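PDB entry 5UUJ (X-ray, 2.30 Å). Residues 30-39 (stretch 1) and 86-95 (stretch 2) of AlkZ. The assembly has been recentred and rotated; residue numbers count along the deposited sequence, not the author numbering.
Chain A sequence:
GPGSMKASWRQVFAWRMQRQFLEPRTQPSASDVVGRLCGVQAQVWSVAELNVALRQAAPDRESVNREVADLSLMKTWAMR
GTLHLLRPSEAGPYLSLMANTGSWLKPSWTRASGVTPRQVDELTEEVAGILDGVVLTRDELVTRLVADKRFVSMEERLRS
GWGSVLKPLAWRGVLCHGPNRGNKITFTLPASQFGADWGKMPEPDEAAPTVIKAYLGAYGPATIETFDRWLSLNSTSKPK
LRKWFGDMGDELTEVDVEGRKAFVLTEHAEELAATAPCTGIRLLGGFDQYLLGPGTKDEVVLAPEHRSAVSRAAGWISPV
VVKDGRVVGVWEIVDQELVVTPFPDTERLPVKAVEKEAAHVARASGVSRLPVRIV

Stretch 1, residues 30-39: ASDVVGRLCG
Stretch 2, residues 86-95: LRPSEAGPYL

What does Leu-86, at the start of stretch 2, find on stretch 1? It sits in extended conformation (phi/psi -144/154) beside the last turn of the helix that includes Ala-30 to Arg-36, with its CA 5.0 Å from the CA of Gly-39. Its CA-to-CB bond points away from stretch 1, yet the side chain (chi1 m, chi2 t) brings its end back, so that Leu-86 CD2 lies 3.6 Å from Gly-39 CA. Val-34, a t rotamer whose CA-to-CB bond points toward stretch 2, places CG1 3.6 Å from Leu-86 CA. These are apolar contacts between buried residues, and branched aliphatic side chains suit them.

Why does glycine occupy position 39, against Leu-86? Gly-39 follows the helix end, where Cys-38 takes positive phi (59/45) in a Schellman motif: Gly-39 N bonds to Val-34 O at 2.9 Å, and Cys-38 N makes a weak bond to Gly-35 O at 3.3 Å. At 96/161, a CB on Gly-39 would jam against the carbonyl oxygen of Cys-38 and come within 3.0 Å of Leu-86 CD2.

How do Arg-87 and Glu-90 use the space left by Gly-35? The CA atoms of Gly-35 and Arg-87 are 6.0 Å apart, and the CA-to-CB bonds of both charged residues point toward stretch 1. Gly-35 keeps ordinary helical angles (-62/-49), so there the constraint comes from across the contact: a CB would point toward stretch 2, 3.1 Å from Arg-87 CD and 3.3 Å from Glu-90 OE1. Arg-87 (phi/psi -75/125; chi1 m, chi2 t, chi3 p, chi4 -144°) passes its aliphatic part across the helix, with CD 3.4 Å from Ser-31 O and 4.0 Å from Gly-35 CA. Its NE donates to a water at 2.7 Å, and that water gives a weak hydrogen bond to Ser-31 OG at 3.4 Å; Ser-31 is an m rotamer. The chain then turns through Pro-88 and Ser-89, and Glu-90 N bonds to Arg-87 O at 2.9 Å. Glu-90 (m, t, chi3 5°) sets OE1 3.5 Å from Gly-35 CA, while its OE2 receives Arg-87 NH1 at 2.9 Å in a salt bridge within stretch 2. The salt bridge ties the head of the arginine to Glu-90, and its CD lies against the helix backbone.

What does Tyr-94, in the helix of stretch 2, add? Its CA-to-CB bond points toward stretch 1, and with chi1 m and chi2 -72° the side chain reaches the Schellman turn, where Tyr-94 OH stands 3.5 Å from Cys-38 CA and 3.6 Å from Cys-38 CB. Tyr-94 CE1 lies 4.0 Å from Cys-38 CB, an apolar contact approached obliquely to the ring; Cys-38 is an m rotamer. A long aromatic side chain suits this span. No direct hydrogen bond crosses between the stretches, which together bury 344 Å², so packing and the water bridge join them.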

# COMPACT_ATOMS: atom_id res chain seq x y z
N ALA A 30 -13.01 -3.13 -6.91
CA ALA A 30 -12.10 -2.79 -5.82
C ALA A 30 -10.96 -3.80 -5.75
O ALA A 30 -9.82 -3.43 -5.46
CB ALA A 30 -12.85 -2.74 -4.50
N SER A 31 -11.26 -5.06 -6.03
CA SER A 31 -10.24 -6.11 -6.05
C SER A 31 -9.24 -5.89 -7.18
O SER A 31 -8.05 -6.12 -7.00
CB SER A 31 -10.89 -7.49 -6.19
OG SER A 31 -11.60 -7.84 -5.02
N ASP A 32 -9.73 -5.45 -8.33
CA ASP A 32 -8.85 -5.13 -9.46
C ASP A 32 -7.87 -4.02 -9.10
O ASP A 32 -6.68 -4.11 -9.43
CB ASP A 32 -9.67 -4.70 -10.69
CG ASP A 32 -10.44 -5.85 -11.31
OD1 ASP A 32 -10.07 -7.02 -11.09
OD2 ASP A 32 -11.43 -5.58 -12.02
N VAL A 33 -8.36 -2.98 -8.43
CA VAL A 33 -7.51 -1.86 -8.04
C VAL A 33 -6.48 -2.29 -6.99
O VAL A 33 -5.28 -2.03 -7.14
CB VAL A 33 -8.35 -0.69 -7.49
CG1 VAL A 33 -7.45 0.42 -6.95
CG2 VAL A 33 -9.25 -0.14 -8.58
N VAL A 34 -6.95 -2.93 -5.92
CA VAL A 34 -6.06 -3.36 -4.85
C VAL A 34 -5.01 -4.33 -5.38
O VAL A 34 -3.83 -4.23 -5.02
CB VAL A 34 -6.85 -4.02 -3.70
CG1 VAL A 34 -5.92 -4.67 -2.68
CG2 VAL A 34 -7.73 -2.99 -3.02
N GLY A 35 -5.43 -5.26 -6.22
CA GLY A 35 -4.52 -6.22 -6.81
C GLY A 35 -3.46 -5.55 -7.66
O GLY A 35 -2.26 -5.82 -7.52
N ARG A 36 -3.90 -4.66 -8.54
CA ARG A 36 -3.00 -3.94 -9.44
C ARG A 36 -2.00 -3.07 -8.68
O ARG A 36 -0.83 -3.00 -9.05
CB ARG A 36 -3.83 -3.08 -10.42
CG ARG A 36 -3.02 -2.19 -11.35
CD ARG A 36 -2.04 -2.97 -12.23
NE ARG A 36 -2.69 -3.93 -13.12
CZ ARG A 36 -3.20 -3.63 -14.31
NH1 ARG A 36 -3.16 -2.39 -14.78
NH2 ARG A 36 -3.77 -4.57 -15.04
N LEU A 37 -2.46 -2.40 -7.63
CA LEU A 37 -1.62 -1.45 -6.91
C LEU A 37 -0.69 -2.09 -5.89
O LEU A 37 0.02 -1.39 -5.18
CB LEU A 37 -2.49 -0.40 -6.22
CG LEU A 37 -3.31 0.53 -7.11
CD1 LEU A 37 -4.07 1.54 -6.26
CD2 LEU A 37 -2.44 1.24 -8.13
N CYS A 38 -0.69 -3.42 -5.82
CA CYS A 38 0.11 -4.15 -4.84
C CYS A 38 -0.29 -3.75 -3.42
O CYS A 38 0.56 -3.52 -2.56
CB CYS A 38 1.61 -3.91 -5.04
SG CYS A 38 2.17 -4.17 -6.74
N GLY A 39 -1.59 -3.67 -3.20
CA GLY A 39 -2.13 -3.27 -1.91
C GLY A 39 -2.48 -1.80 -1.87
O GLY A 39 -2.01 -1.01 -2.69
N LEU A 86 -5.50 -6.16 0.73
CA LEU A 86 -4.89 -7.08 -0.22
C LEU A 86 -5.92 -8.08 -0.74
O LEU A 86 -6.91 -8.36 -0.06
CB LEU A 86 -3.72 -7.84 0.41
CG LEU A 86 -2.51 -7.03 0.86
CD1 LEU A 86 -1.61 -7.88 1.75
CD2 LEU A 86 -1.73 -6.51 -0.33
N ARG A 87 -5.69 -8.60 -1.93
CA ARG A 87 -6.47 -9.74 -2.41
C ARG A 87 -5.95 -10.97 -1.68
O ARG A 87 -4.75 -11.24 -1.71
CB ARG A 87 -6.33 -9.92 -3.93
CG ARG A 87 -6.98 -8.84 -4.76
CD ARG A 87 -7.09 -9.26 -6.22
NE ARG A 87 -8.04 -10.35 -6.40
CZ ARG A 87 -7.90 -11.35 -7.28
NH1 ARG A 87 -6.84 -11.40 -8.08
NH2 ARG A 87 -8.83 -12.29 -7.35
N PRO A 88 -6.85 -11.73 -1.02
CA PRO A 88 -6.39 -12.88 -0.23
C PRO A 88 -5.56 -13.87 -1.04
O PRO A 88 -4.59 -14.41 -0.51
CB PRO A 88 -7.70 -13.53 0.24
CG PRO A 88 -8.70 -12.44 0.22
CD PRO A 88 -8.31 -11.55 -0.92
N SER A 89 -5.93 -14.10 -2.30
CA SER A 89 -5.22 -15.07 -3.14
C SER A 89 -3.85 -14.57 -3.58
O SER A 89 -3.05 -15.35 -4.09
CB SER A 89 -6.06 -15.43 -4.36
OG SER A 89 -6.29 -14.30 -5.19
N GLU A 90 -3.58 -13.28 -3.37
CA GLU A 90 -2.31 -12.69 -3.78
C GLU A 90 -1.44 -12.30 -2.58
O GLU A 90 -0.30 -11.87 -2.75
CB GLU A 90 -2.56 -11.45 -4.65
CG GLU A 90 -3.14 -11.76 -6.02
CD GLU A 90 -3.51 -10.50 -6.79
OE1 GLU A 90 -3.22 -9.39 -6.30
OE2 GLU A 90 -4.09 -10.62 -7.89
N ALA A 91 -1.98 -12.45 -1.38
CA ALA A 91 -1.32 -11.94 -0.17
C ALA A 91 -0.05 -12.71 0.17
O ALA A 91 0.91 -12.14 0.70
CB ALA A 91 -2.28 -11.98 1.00
N GLY A 92 -0.04 -14.01 -0.12
CA GLY A 92 1.06 -14.89 0.26
C GLY A 92 2.45 -14.36 -0.01
O GLY A 92 3.23 -14.16 0.93
N PRO A 93 2.78 -14.14 -1.29
CA PRO A 93 4.12 -13.66 -1.68
C PRO A 93 4.53 -12.37 -0.97
O PRO A 93 5.69 -12.25 -0.58
CB PRO A 93 3.98 -13.45 -3.18
CG PRO A 93 2.95 -14.44 -3.59
CD PRO A 93 1.96 -14.45 -2.46
N TYR A 94 3.61 -11.42 -0.82
CA TYR A 94 3.92 -10.17 -0.12
C TYR A 94 4.29 -10.43 1.33
O TYR A 94 5.29 -9.91 1.83
CB TYR A 94 2.74 -9.20 -0.17
CG TYR A 94 2.36 -8.73 -1.55
CD1 TYR A 94 3.16 -7.84 -2.25
CD2 TYR A 94 1.19 -9.18 -2.15
CE1 TYR A 94 2.81 -7.41 -3.52
CE2 TYR A 94 0.83 -8.76 -3.41
CZ TYR A 94 1.64 -7.87 -4.09
OH TYR A 94 1.28 -7.45 -5.35
N LEU A 95 3.47 -11.23 2.01
CA LEU A 95 3.67 -11.52 3.42
C LEU A 95 4.95 -12.31 3.67
O LEU A 95 5.66 -12.05 4.65
CB LEU A 95 2.47 -12.30 3.97
CG LEU A 95 1.12 -11.56 3.99
CD1 LEU A 95 0.02 -12.48 4.51
CD2 LEU A 95 1.19 -10.30 4.84
O HOH W 1 -10.11 -10.93 -4.70